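Local coordinates for protein peptide ABC transporter permease (Staphylococcus hominis, PDB 6EXS) that probably imports peptides, as a POT-family transporter of the major facilitator superfamily, and binds a thioalcohol-conjugated dipeptide that is a precursor of human axillary malodour, at residues W79-D82 with R83-T87; R138-P141 with E142-R146; K453-P457 with L458-N462; Q302-G305 with S306-N310. One frame throughout, in Å; residues are numbered along the deposited sequence.

Contact 1 of 4, residues W79-D82 with R83-T87. With OLC ((2R)-2,3-dihydroxypropyl (9Z)-octadec-9-enoate), chain D.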
loop_
_atom_site.group_PDB
_atom_site.type_symbol
_atom_site.label_atom_id
_atom_site.label_comp_id
_atom_site.label_asym_id
_atom_site.label_seq_id
_atom_site.Cartn_x
_atom_site.Cartn_y
_atom_site.Cartn_z
ATOM N N TRP A 79 1.145 17.559 -1.424
ATOM C CA TRP A 79 0.933 18.981 -1.126
ATOM C C TRP A 79 2.285 19.705 -1.071
ATOM O O TRP A 79 2.418 20.768 -1.685
ATOM C CB TRP A 79 0.172 19.161 0.205
ATOM C CG TRP A 79 -0.131 20.592 0.576
ATOM C CD1 TRP A 79 -1.277 21.283 0.302
ATOM C CD2 TRP A 79 0.710 21.491 1.324
ATOM N NE1 TRP A 79 -1.210 22.549 0.840
ATOM C CE2 TRP A 79 0.013 22.717 1.440
ATOM C CE3 TRP A 79 1.997 21.388 1.883
ATOM C CZ2 TRP A 79 0.552 23.826 2.110
ATOM C CZ3 TRP A 79 2.526 22.483 2.553
ATOM C CH2 TRP A 79 1.812 23.688 2.653
ATOM N N ILE A 80 3.281 19.126 -0.335
ATOM C CA ILE A 80 4.664 19.630 -0.196
ATOM C C ILE A 80 5.257 19.839 -1.586
ATOM O O ILE A 80 5.728 20.930 -1.886
ATOM C CB ILE A 80 5.552 18.697 0.695
ATOM C CG1 ILE A 80 5.141 18.806 2.183
ATOM C CG2 ILE A 80 7.060 18.995 0.501
ATOM C CD1 ILE A 80 5.631 17.690 3.075
ATOM N N ALA A 81 5.179 18.812 -2.440
ATOM C CA ALA A 81 5.659 18.873 -3.818
ATOM C C ALA A 81 4.936 19.960 -4.614
ATOM O O ALA A 81 5.586 20.715 -5.335
ATOM C CB ALA A 81 5.448 17.533 -4.497
ATOM N N ASP A 82 3.596 20.035 -4.474
ATOM C CA ASP A 82 2.741 20.962 -5.210
ATOM C C ASP A 82 2.902 22.411 -4.810
ATOM O O ASP A 82 2.697 23.284 -5.646
ATOM C CB ASP A 82 1.266 20.546 -5.083
ATOM C CG ASP A 82 0.361 21.229 -6.087
ATOM O OD1 ASP A 82 0.318 20.774 -7.247
ATOM O OD2 ASP A 82 -0.295 22.230 -5.713
ATOM N N ARG A 83 3.248 22.673 -3.538
ATOM C CA ARG A 83 3.325 24.036 -3.022
ATOM C C ARG A 83 4.717 24.517 -2.585
ATOM O O ARG A 83 4.889 25.730 -2.417
ATOM C CB ARG A 83 2.317 24.217 -1.866
ATOM C CG ARG A 83 0.902 23.740 -2.207
ATOM C CD ARG A 83 -0.185 24.656 -1.709
ATOM N NE ARG A 83 -0.114 25.963 -2.361
ATOM C CZ ARG A 83 -0.869 27.005 -2.041
ATOM N NH1 ARG A 83 -1.773 26.905 -1.076
ATOM N NH2 ARG A 83 -0.713 28.161 -2.668
ATOM N N ILE A 84 5.703 23.610 -2.403
ATOM C CA ILE A 84 7.018 23.990 -1.877
ATOM C C ILE A 84 8.216 23.568 -2.744
ATOM O O ILE A 84 8.954 24.439 -3.182
ATOM C CB ILE A 84 7.180 23.472 -0.394
ATOM C CG1 ILE A 84 6.098 24.059 0.540
ATOM C CG2 ILE A 84 8.601 23.732 0.169
ATOM C CD1 ILE A 84 5.906 23.327 1.865
ATOM N N THR A 85 8.466 22.254 -2.915
ATOM C CA THR A 85 9.674 21.723 -3.577
ATOM C C THR A 85 9.587 21.356 -5.063
ATOM O O THR A 85 10.615 21.313 -5.738
ATOM C CB THR A 85 10.168 20.458 -2.827
ATOM O OG1 THR A 85 9.242 19.394 -3.058
ATOM C CG2 THR A 85 10.349 20.678 -1.320
ATOM N N GLY A 86 8.397 20.998 -5.521
ATOM C CA GLY A 86 8.203 20.437 -6.844
ATOM C C GLY A 86 8.214 18.940 -6.640
ATOM O O GLY A 86 8.559 18.475 -5.549
ATOM N N THR A 87 7.844 18.164 -7.656
ATOM C CA THR A 87 7.790 16.706 -7.515
ATOM C C THR A 87 9.188 16.085 -7.508
ATOM O O THR A 87 9.391 15.092 -6.813
ATOM C CB THR A 87 6.842 16.079 -8.545
ATOM O OG1 THR A 87 7.244 16.480 -9.849
ATOM C CG2 THR A 87 5.389 16.490 -8.323
HETATM C C24 OLC D . -5.172 18.931 -0.522
HETATM C C6 OLC D . 2.505 19.100 5.932
HETATM C C5 OLC D . 1.016 19.377 6.048
HETATM C C4 OLC D . 0.426 20.081 4.837
HETATM C C3 OLC D . -1.046 20.438 4.969
HETATM C C2 OLC D . -1.995 19.331 4.518
HETATM C C21 OLC D . -3.355 18.616 1.177
HETATM C C1 OLC D . -2.752 19.648 3.260
HETATM C C22 OLC D . -4.842 18.562 0.910
HETATM O O19 OLC D . -3.035 20.759 2.891
HETATM O O25 OLC D . -6.567 18.841 -0.779
HETATM O O23 OLC D . -5.310 17.239 1.181
HETATM O O20 OLC D . -3.085 18.525 2.599
HETATM O O HOH W 1 -3.224 24.503 0.127
#
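Trp-79 and Arg-83 meet one turn apart in helix 74-106, within a sequence that reads as motif A of the major facilitator superfamily, the Asp-Arg and Gly segment between the second and third transmembrane helices. Here the helix widens into a pi-type turn. Trp-79 O still accepts Arg-83 N at 2.8 Å, but Ile-80 O takes two donors, Ile-84 N at 2.7 Å and Thr-85 N, five residues on, at 3.2 Å. The wide turn is followed by Gly-86, whose positive phi of 95° suits a residue without a side chain, and Thr-85 OG1 donates to Gly-86 O. Arg-83 CG, beside its backbone N and opposite the carbonyl carbon (chi1 -50°), sits over the five-membered ring of Trp-79, 3.9 Å from its centroid, a CH-pi contact. The ester carbonyl oxygen O19 and acyl carbon C4 of a bound monoolein lie over the opposite face, while Ile-84 CD1 touches Trp-79 CZ3 obliquely at 3.6 Å. The guanidinium stands 78° to the indole; Asn-213 O accepts from its NE, and Glu-219 pairs with NH2. NH1 turns to a water in the indole plane, which accepts from Trp-79 NE1 at 2.9 Å and from Arg-83 NH1 at 3.1 Å.

Contact 2 of 4, residues R138-P141 with E142-R146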
loop_
_atom_site.group_PDB
_atom_site.type_symbol
_atom_site.label_atom_id
_atom_site.label_comp_id
_atom_site.label_asym_id
_atom_site.label_seq_id
_atom_site.Cartn_x
_atom_site.Cartn_y
_atom_site.Cartn_z
ATOM N N ARG A 138 3.690 13.116 -16.371
ATOM C CA ARG A 138 4.081 14.420 -16.932
ATOM C C ARG A 138 5.196 14.315 -18.013
ATOM O O ARG A 138 5.592 15.324 -18.606
ATOM C CB ARG A 138 4.424 15.433 -15.819
ATOM C CG ARG A 138 3.184 15.876 -15.036
ATOM C CD ARG A 138 3.092 17.376 -14.815
ATOM N NE ARG A 138 2.880 17.699 -13.399
ATOM C CZ ARG A 138 1.689 17.842 -12.823
ATOM N NH1 ARG A 138 0.577 17.696 -13.536
ATOM N NH2 ARG A 138 1.600 18.130 -11.529
ATOM N N LEU A 139 5.623 13.079 -18.317
ATOM C CA LEU A 139 6.588 12.740 -19.367
ATOM C C LEU A 139 5.871 12.666 -20.717
ATOM O O LEU A 139 6.536 12.695 -21.753
ATOM C CB LEU A 139 7.236 11.358 -19.103
ATOM C CG LEU A 139 8.155 11.151 -17.908
ATOM C CD1 LEU A 139 8.675 9.739 -17.906
ATOM C CD2 LEU A 139 9.320 12.125 -17.921
ATOM N N TYR A 140 4.523 12.515 -20.698
ATOM C CA TYR A 140 3.668 12.402 -21.885
ATOM C C TYR A 140 2.942 13.712 -22.218
ATOM O O TYR A 140 2.268 14.260 -21.344
ATOM C CB TYR A 140 2.618 11.281 -21.706
ATOM C CG TYR A 140 3.213 9.909 -21.483
ATOM C CD1 TYR A 140 3.540 9.470 -20.199
ATOM C CD2 TYR A 140 3.462 9.052 -22.554
ATOM C CE1 TYR A 140 4.135 8.230 -19.991
ATOM C CE2 TYR A 140 4.030 7.797 -22.354
ATOM C CZ TYR A 140 4.373 7.394 -21.070
ATOM O OH TYR A 140 4.930 6.166 -20.852
ATOM N N PRO A 141 2.971 14.175 -23.489
ATOM C CA PRO A 141 2.210 15.387 -23.855
ATOM C C PRO A 141 0.700 15.239 -23.614
ATOM O O PRO A 141 0.226 14.121 -23.415
ATOM C CB PRO A 141 2.535 15.570 -25.342
ATOM C CG PRO A 141 3.796 14.817 -25.556
ATOM C CD PRO A 141 3.709 13.643 -24.646
ATOM N N GLU A 142 -0.045 16.370 -23.607
ATOM C CA GLU A 142 -1.486 16.437 -23.318
ATOM C C GLU A 142 -2.343 15.345 -24.013
ATOM O O GLU A 142 -3.020 14.587 -23.313
ATOM C CB GLU A 142 -2.073 17.849 -23.578
ATOM C CG GLU A 142 -1.695 18.505 -24.903
ATOM C CD GLU A 142 -2.454 19.760 -25.317
ATOM O OE1 GLU A 142 -2.524 20.034 -26.538
ATOM O OE2 GLU A 142 -2.968 20.478 -24.427
ATOM N N ASN A 143 -2.299 15.243 -25.353
ATOM C CA ASN A 143 -3.136 14.291 -26.094
ATOM C C ASN A 143 -2.500 12.897 -26.340
ATOM O O ASN A 143 -3.080 12.104 -27.091
ATOM C CB ASN A 143 -3.610 14.920 -27.420
ATOM C CG ASN A 143 -4.605 16.046 -27.243
ATOM O OD1 ASN A 143 -4.265 17.226 -27.324
ATOM N ND2 ASN A 143 -5.866 15.709 -27.011
ATOM N N ASP A 144 -1.357 12.580 -25.685
ATOM C CA ASP A 144 -0.649 11.305 -25.862
ATOM C C ASP A 144 -1.418 10.095 -25.301
ATOM O O ASP A 144 -1.700 10.028 -24.104
ATOM C CB ASP A 144 0.786 11.369 -25.305
ATOM C CG ASP A 144 1.784 10.448 -25.991
ATOM O OD1 ASP A 144 1.425 9.297 -26.280
ATOM O OD2 ASP A 144 2.938 10.863 -26.186
ATOM N N THR A 145 -1.733 9.140 -26.202
ATOM C CA THR A 145 -2.475 7.895 -25.957
ATOM C C THR A 145 -1.656 6.839 -25.223
ATOM O O THR A 145 -2.237 5.944 -24.610
ATOM C CB THR A 145 -2.984 7.305 -27.289
ATOM O OG1 THR A 145 -1.883 7.138 -28.190
ATOM C CG2 THR A 145 -4.084 8.140 -27.932
ATOM N N ARG A 146 -0.314 6.915 -25.314
ATOM C CA ARG A 146 0.622 5.960 -24.687
ATOM C C ARG A 146 0.615 5.957 -23.147
ATOM O O ARG A 146 1.048 4.962 -22.558
ATOM C CB ARG A 146 2.071 6.211 -25.158
ATOM C CG ARG A 146 2.320 6.150 -26.660
ATOM C CD ARG A 146 3.773 6.474 -26.940
ATOM N NE ARG A 146 4.111 7.854 -26.597
ATOM C CZ ARG A 146 5.346 8.344 -26.576
ATOM N NH1 ARG A 146 6.382 7.560 -26.848
ATOM N NH2 ARG A 146 5.556 9.625 -26.286
#
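Asp-144 OD1, on the carboxylate that lies at the edge of the Tyr-140 ring, is gripped by two donors of Arg-146: the backbone N and NE, each at 3.1 Å. Both arrive from the same face of the carboxylate plane, NE on the syn side and N on the anti side. The salt bridge, Arg-146 NH2 to Asp-144 OD2 at 2.9 Å with NE on OD1, is side-on and fixes the rotation of both groups. The backbone bond caps the start of helix 147-174. Ahead of it the chain folds through a type I beta turn from Pro-141 to Asp-144, closed by Asp-144 N to Pro-141 O at 3.2 Å, the donor well above the carbonyl plane. With CG of Asp-144 anti to its own N (chi1 -151°), the carboxylate swings back over the proline, and OD2 comes within 3.3 Å of Pro-141 CD. Tyr-140, just before the turn, packs against both Asp-144 and Arg-146. Its ring stands 88° to the carboxylate, and CE2 packs 3.8 Å from Arg-146 CB while lying over one face of the guanidinium, near its rim. Tyr-140 OH bonds to His-14 ND1, and Arg-146 NH1 reaches Gly-13 O and Gln-8 O.

Contact 3 of 4, residues K453-P457 with L458-N462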
loop_
_atom_site.group_PDB
_atom_site.type_symbol
_atom_site.label_atom_id
_atom_site.label_comp_id
_atom_site.label_asym_id
_atom_site.label_seq_id
_atom_site.Cartn_x
_atom_site.Cartn_y
_atom_site.Cartn_z
ATOM N N LYS A 453 -6.607 -7.256 17.256
ATOM C CA LYS A 453 -6.824 -7.493 18.688
ATOM C C LYS A 453 -8.033 -8.418 18.946
ATOM O O LYS A 453 -8.215 -8.852 20.079
ATOM C CB LYS A 453 -6.987 -6.168 19.457
ATOM C CG LYS A 453 -5.749 -5.281 19.446
ATOM C CD LYS A 453 -6.055 -3.877 19.932
ATOM C CE LYS A 453 -4.796 -3.066 20.115
ATOM N NZ LYS A 453 -5.095 -1.682 20.570
ATOM N N LEU A 454 -8.847 -8.728 17.910
ATOM C CA LEU A 454 -10.010 -9.617 18.024
ATOM C C LEU A 454 -9.661 -11.110 17.911
ATOM O O LEU A 454 -10.480 -11.940 18.300
ATOM C CB LEU A 454 -11.082 -9.261 16.978
ATOM C CG LEU A 454 -12.012 -8.114 17.316
ATOM C CD1 LEU A 454 -12.627 -7.557 16.069
ATOM C CD2 LEU A 454 -13.099 -8.551 18.288
ATOM N N ILE A 455 -8.465 -11.443 17.375
ATOM C CA ILE A 455 -7.963 -12.813 17.173
ATOM C C ILE A 455 -7.913 -13.620 18.493
ATOM O O ILE A 455 -8.348 -14.776 18.503
ATOM C CB ILE A 455 -6.606 -12.819 16.406
ATOM C CG1 ILE A 455 -6.784 -12.238 14.971
ATOM C CG2 ILE A 455 -5.972 -14.235 16.372
ATOM C CD1 ILE A 455 -5.493 -11.690 14.280
ATOM N N LYS A 456 -7.411 -13.012 19.595
ATOM C CA LYS A 456 -7.350 -13.674 20.904
ATOM C C LYS A 456 -8.762 -13.903 21.505
ATOM O O LYS A 456 -9.080 -15.073 21.749
ATOM C CB LYS A 456 -6.390 -12.991 21.910
ATOM C CG LYS A 456 -5.917 -11.594 21.513
ATOM C CD LYS A 456 -5.229 -10.821 22.633
ATOM C CE LYS A 456 -5.046 -9.361 22.268
ATOM N NZ LYS A 456 -6.332 -8.608 22.279
ATOM N N PRO A 457 -9.651 -12.881 21.692
ATOM C CA PRO A 457 -10.977 -13.174 22.269
ATOM C C PRO A 457 -11.917 -14.008 21.399
ATOM O O PRO A 457 -12.666 -14.812 21.958
ATOM C CB PRO A 457 -11.562 -11.791 22.557
ATOM C CG PRO A 457 -10.875 -10.889 21.620
ATOM C CD PRO A 457 -9.487 -11.427 21.484
ATOM N N LEU A 458 -11.898 -13.829 20.056
ATOM C CA LEU A 458 -12.792 -14.586 19.170
ATOM C C LEU A 458 -12.283 -15.980 18.812
ATOM O O LEU A 458 -13.086 -16.889 18.597
ATOM C CB LEU A 458 -13.112 -13.820 17.866
ATOM C CG LEU A 458 -13.859 -12.484 17.950
ATOM C CD1 LEU A 458 -13.946 -11.842 16.575
ATOM C CD2 LEU A 458 -15.270 -12.646 18.524
ATOM N N GLY A 459 -10.967 -16.126 18.726
ATOM C CA GLY A 459 -10.328 -17.356 18.282
ATOM C C GLY A 459 -9.996 -17.150 16.817
ATOM O O GLY A 459 -10.841 -16.646 16.064
ATOM N N GLN A 460 -8.756 -17.491 16.411
ATOM C CA GLN A 460 -8.231 -17.294 15.055
ATOM C C GLN A 460 -9.171 -17.798 13.936
ATOM O O GLN A 460 -9.388 -17.066 12.966
ATOM C CB GLN A 460 -6.816 -17.887 14.926
ATOM C CG GLN A 460 -6.114 -17.633 13.590
ATOM C CD GLN A 460 -5.719 -16.204 13.304
ATOM O OE1 GLN A 460 -6.526 -15.392 12.835
ATOM N NE2 GLN A 460 -4.440 -15.895 13.475
ATOM N N THR A 461 -9.740 -19.010 14.081
ATOM C CA THR A 461 -10.663 -19.597 13.095
ATOM C C THR A 461 -12.001 -18.864 13.023
ATOM O O THR A 461 -12.518 -18.649 11.923
ATOM C CB THR A 461 -10.856 -21.097 13.320
ATOM O OG1 THR A 461 -11.122 -21.321 14.705
ATOM C CG2 THR A 461 -9.657 -21.904 12.878
ATOM N N ASN A 462 -12.569 -18.491 14.188
ATOM C CA ASN A 462 -13.833 -17.756 14.260
ATOM C C ASN A 462 -13.643 -16.360 13.697
ATOM O O ASN A 462 -14.571 -15.834 13.085
ATOM C CB ASN A 462 -14.361 -17.680 15.688
ATOM C CG ASN A 462 -14.648 -19.002 16.359
ATOM O OD1 ASN A 462 -14.570 -20.086 15.765
ATOM N ND2 ASN A 462 -14.988 -18.930 17.636
#
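Leu-454 and Leu-458 are joined twice, through the backbone and through their side chains. Of the backbone bonds, Leu-458 N to Leu-454 O is 2.9 Å long and fairly straight at 158°. The next, Gly-459 N to Ile-455 O at 3.0 Å, is more bent, its donor standing above the carbonyl plane as the helix comes to its end. The van der Waals contacts fall into two pairs, each running side by side in a common direction. In one, Leu-454 CD2 lies 3.8 Å from Leu-458 CD1. In the other, Ile-455 CG2 packs against the flat amide of Gln-460, 3.7 Å from CD; CG of Gln-460 points opposite to the backbone N (chi1 -175°), and the bend at chi2 folds the amide back along the isoleucine. Both of these partners also touch Val-308. Among the charged groups, Lys-456 curls back so that NZ meets a lone pair of Lys-453 O at 2.9 Å, whereas Lys-453 NZ forms a salt bridge with Asp-250. The turn is made at Gly-459, whose phi of 98° calls for glycine. This one residue ends the short helix 455-458 with positive phi and stands at the N-cap position of helix 460-479, making a helix-to-helix turn of the membrane transporter.

Contact 4 of 4, residues Q302-G305 with S306-N310. With C3H (2-[[(2~{R})-2-azanyl-3-[(3~{S})-3-methyl-1-oxidanyl-hexan-3-yl]sulfanyl-propanoyl]amino]ethanoic acid), chain O.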
loop_
_atom_site.group_PDB
_atom_site.type_symbol
_atom_site.label_atom_id
_atom_site.label_comp_id
_atom_site.label_asym_id
_atom_site.label_seq_id
_atom_site.Cartn_x
_atom_site.Cartn_y
_atom_site.Cartn_z
ATOM N N GLN A 302 -7.258 -8.289 2.252
ATOM C CA GLN A 302 -6.018 -8.359 1.467
ATOM C C GLN A 302 -4.749 -7.953 2.260
ATOM O O GLN A 302 -3.772 -8.690 2.244
ATOM C CB GLN A 302 -6.142 -7.548 0.166
ATOM C CG GLN A 302 -5.119 -7.911 -0.906
ATOM C CD GLN A 302 -3.752 -7.303 -0.687
ATOM O OE1 GLN A 302 -3.584 -6.246 -0.091
ATOM N NE2 GLN A 302 -2.737 -7.954 -1.196
ATOM N N GLU A 303 -4.756 -6.799 2.942
ATOM C CA GLU A 303 -3.579 -6.348 3.696
ATOM C C GLU A 303 -3.281 -7.195 4.951
ATOM O O GLU A 303 -2.228 -7.015 5.578
ATOM C CB GLU A 303 -3.670 -4.861 4.039
ATOM C CG GLU A 303 -3.571 -3.931 2.838
ATOM C CD GLU A 303 -2.188 -3.693 2.263
ATOM O OE1 GLU A 303 -1.226 -4.374 2.690
ATOM O OE2 GLU A 303 -2.070 -2.818 1.376
ATOM N N GLN A 304 -4.170 -8.153 5.278
ATOM C CA GLN A 304 -3.960 -9.045 6.414
ATOM C C GLN A 304 -3.112 -10.254 6.051
ATOM O O GLN A 304 -2.711 -10.997 6.942
ATOM C CB GLN A 304 -5.278 -9.455 7.072
ATOM C CG GLN A 304 -5.731 -8.508 8.169
ATOM C CD GLN A 304 -7.124 -8.851 8.634
ATOM O OE1 GLN A 304 -7.430 -10.003 8.971
ATOM N NE2 GLN A 304 -8.006 -7.857 8.658
ATOM N N GLY A 305 -2.800 -10.421 4.770
ATOM C CA GLY A 305 -1.922 -11.496 4.330
ATOM C C GLY A 305 -0.470 -11.243 4.693
ATOM O O GLY A 305 0.366 -12.145 4.564
ATOM N N SER A 306 -0.144 -9.994 5.119
ATOM C CA SER A 306 1.209 -9.583 5.508
ATOM C C SER A 306 1.488 -9.749 6.997
ATOM O O SER A 306 2.650 -9.709 7.384
ATOM C CB SER A 306 1.474 -8.138 5.092
ATOM O OG SER A 306 0.527 -7.248 5.661
ATOM N N ASN A 307 0.444 -9.918 7.833
ATOM C CA ASN A 307 0.609 -10.032 9.291
ATOM C C ASN A 307 -0.274 -11.090 9.984
ATOM O O ASN A 307 0.020 -11.451 11.116
ATOM C CB ASN A 307 0.396 -8.653 9.954
ATOM C CG ASN A 307 -0.979 -8.043 9.775
ATOM O OD1 ASN A 307 -1.720 -8.341 8.836
ATOM N ND2 ASN A 307 -1.332 -7.139 10.656
ATOM N N VAL A 308 -1.363 -11.550 9.332
ATOM C CA VAL A 308 -2.313 -12.500 9.927
ATOM C C VAL A 308 -2.258 -13.893 9.254
ATOM O O VAL A 308 -2.041 -14.894 9.952
ATOM C CB VAL A 308 -3.760 -11.906 9.971
ATOM C CG1 VAL A 308 -4.787 -12.930 10.452
ATOM C CG2 VAL A 308 -3.817 -10.639 10.827
ATOM N N LEU A 309 -2.480 -13.957 7.929
ATOM C CA LEU A 309 -2.520 -15.217 7.177
ATOM C C LEU A 309 -1.178 -15.973 7.143
ATOM O O LEU A 309 -1.182 -17.206 7.215
ATOM C CB LEU A 309 -3.070 -14.985 5.758
ATOM C CG LEU A 309 -3.652 -16.203 5.012
ATOM C CD1 LEU A 309 -4.741 -16.917 5.835
ATOM C CD2 LEU A 309 -4.183 -15.789 3.636
ATOM N N ASN A 310 -0.047 -15.232 7.076
ATOM C CA ASN A 310 1.318 -15.780 7.066
ATOM C C ASN A 310 1.754 -16.430 8.412
ATOM O O ASN A 310 2.389 -17.491 8.389
ATOM C CB ASN A 310 2.331 -14.717 6.603
ATOM C CG ASN A 310 2.290 -13.389 7.323
ATOM O OD1 ASN A 310 1.315 -13.031 7.985
ATOM N ND2 ASN A 310 3.353 -12.610 7.173
HETATM O O2 C3H O . 2.435 -3.704 -4.211
HETATM C C11 C3H O . 1.969 -4.599 -4.820
HETATM O O3 C3H O . 1.095 -4.449 -5.753
HETATM C C10 C3H O . 2.264 -6.051 -4.576
HETATM N N1 C3H O . 2.623 -6.337 -3.208
HETATM C C9 C3H O . 1.705 -6.578 -2.287
HETATM O O1 C3H O . 0.731 -5.860 -2.111
HETATM C C8 C3H O . 1.858 -7.795 -1.436
HETATM N N C3H O . 3.223 -8.290 -1.550
HETATM C C7 C3H O . 1.593 -7.468 0.035
HETATM S S C3H O . -0.017 -7.942 0.720
HETATM C C3 C3H O . -0.208 -9.803 0.796
HETATM C C4 C3H O . 0.795 -10.288 1.811
HETATM C C5 C3H O . -0.024 -10.339 -0.630
HETATM C C6 C3H O . 0.080 -11.838 -0.797
HETATM O O C3H O . 1.301 -12.227 -1.335
HETATM C C2 C3H O . -1.614 -10.189 1.247
HETATM C C1 C3H O . -2.432 -10.977 0.238
HETATM C C C3H O . -3.793 -11.321 0.780
#
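Gln-304 O is held by two backbone N-H groups that come from opposite faces of its carbonyl plane: Val-308 N at 2.8 Å and Leu-309 N at 3.1 Å. This doubled acceptor bridges an irregular turn, where helix 279-302 has ended and helix 309-316 is about to begin. The preceding carbonyl, Glu-303 O, takes Ser-306 OG at 2.8 Å; the hydroxyl turns back between its own N and carbonyl carbon (chi1 58°), so a side chain takes up the carbonyl at the break. The bound conjugated peptide lies directly against this backbone. Gly-305 has no side chain to hold it off, and the methyl carbon C4 of the ligand comes 3.3 Å from Gly-305 C and 3.5 Å from Ser-306 N. Alongside, Gln-302 folds at chi2 to bring NE2 to 3.3 Å from the ligand sulfur. Away from the pocket, the stem of Gln-304 runs beside Val-308, CG to CG2 at 3.9 Å. Its amide is bonded within the bundle, OE1 to the hydroxyls of Tyr-379 and Tyr-463 and NE2 to Asn-448 OD1, while Glu-303 OE2 bonds to Asn-441. The broken turn is walled by helices 364-389, 430-451 and 460-479; helix 396-418 lies against Leu-309, and its Tyr-403 hydroxyl bonds to Gly-305 O.

Each contact is a short local turn, and the four follow one another along the chain, none nesting in or crossing another. Contact 1 comes first, within helix 74-106; contact 2 closes the loop joining helices 110-137 and 147-174, its nearest atoms about 5 Å from contact 1 but not touching it. Both belong to the N-terminal half of the major facilitator fold. In the C-terminal half, across the chain's centre, contact 4 turns helix 279-302 into helix 309-316 beside the ligand, and contact 3 turns helix 455-458 into helix 460-479. These last two meet: Val-308 of contact 4 packs on Ile-455 and Gln-460 of contact 3, tying the two corners together.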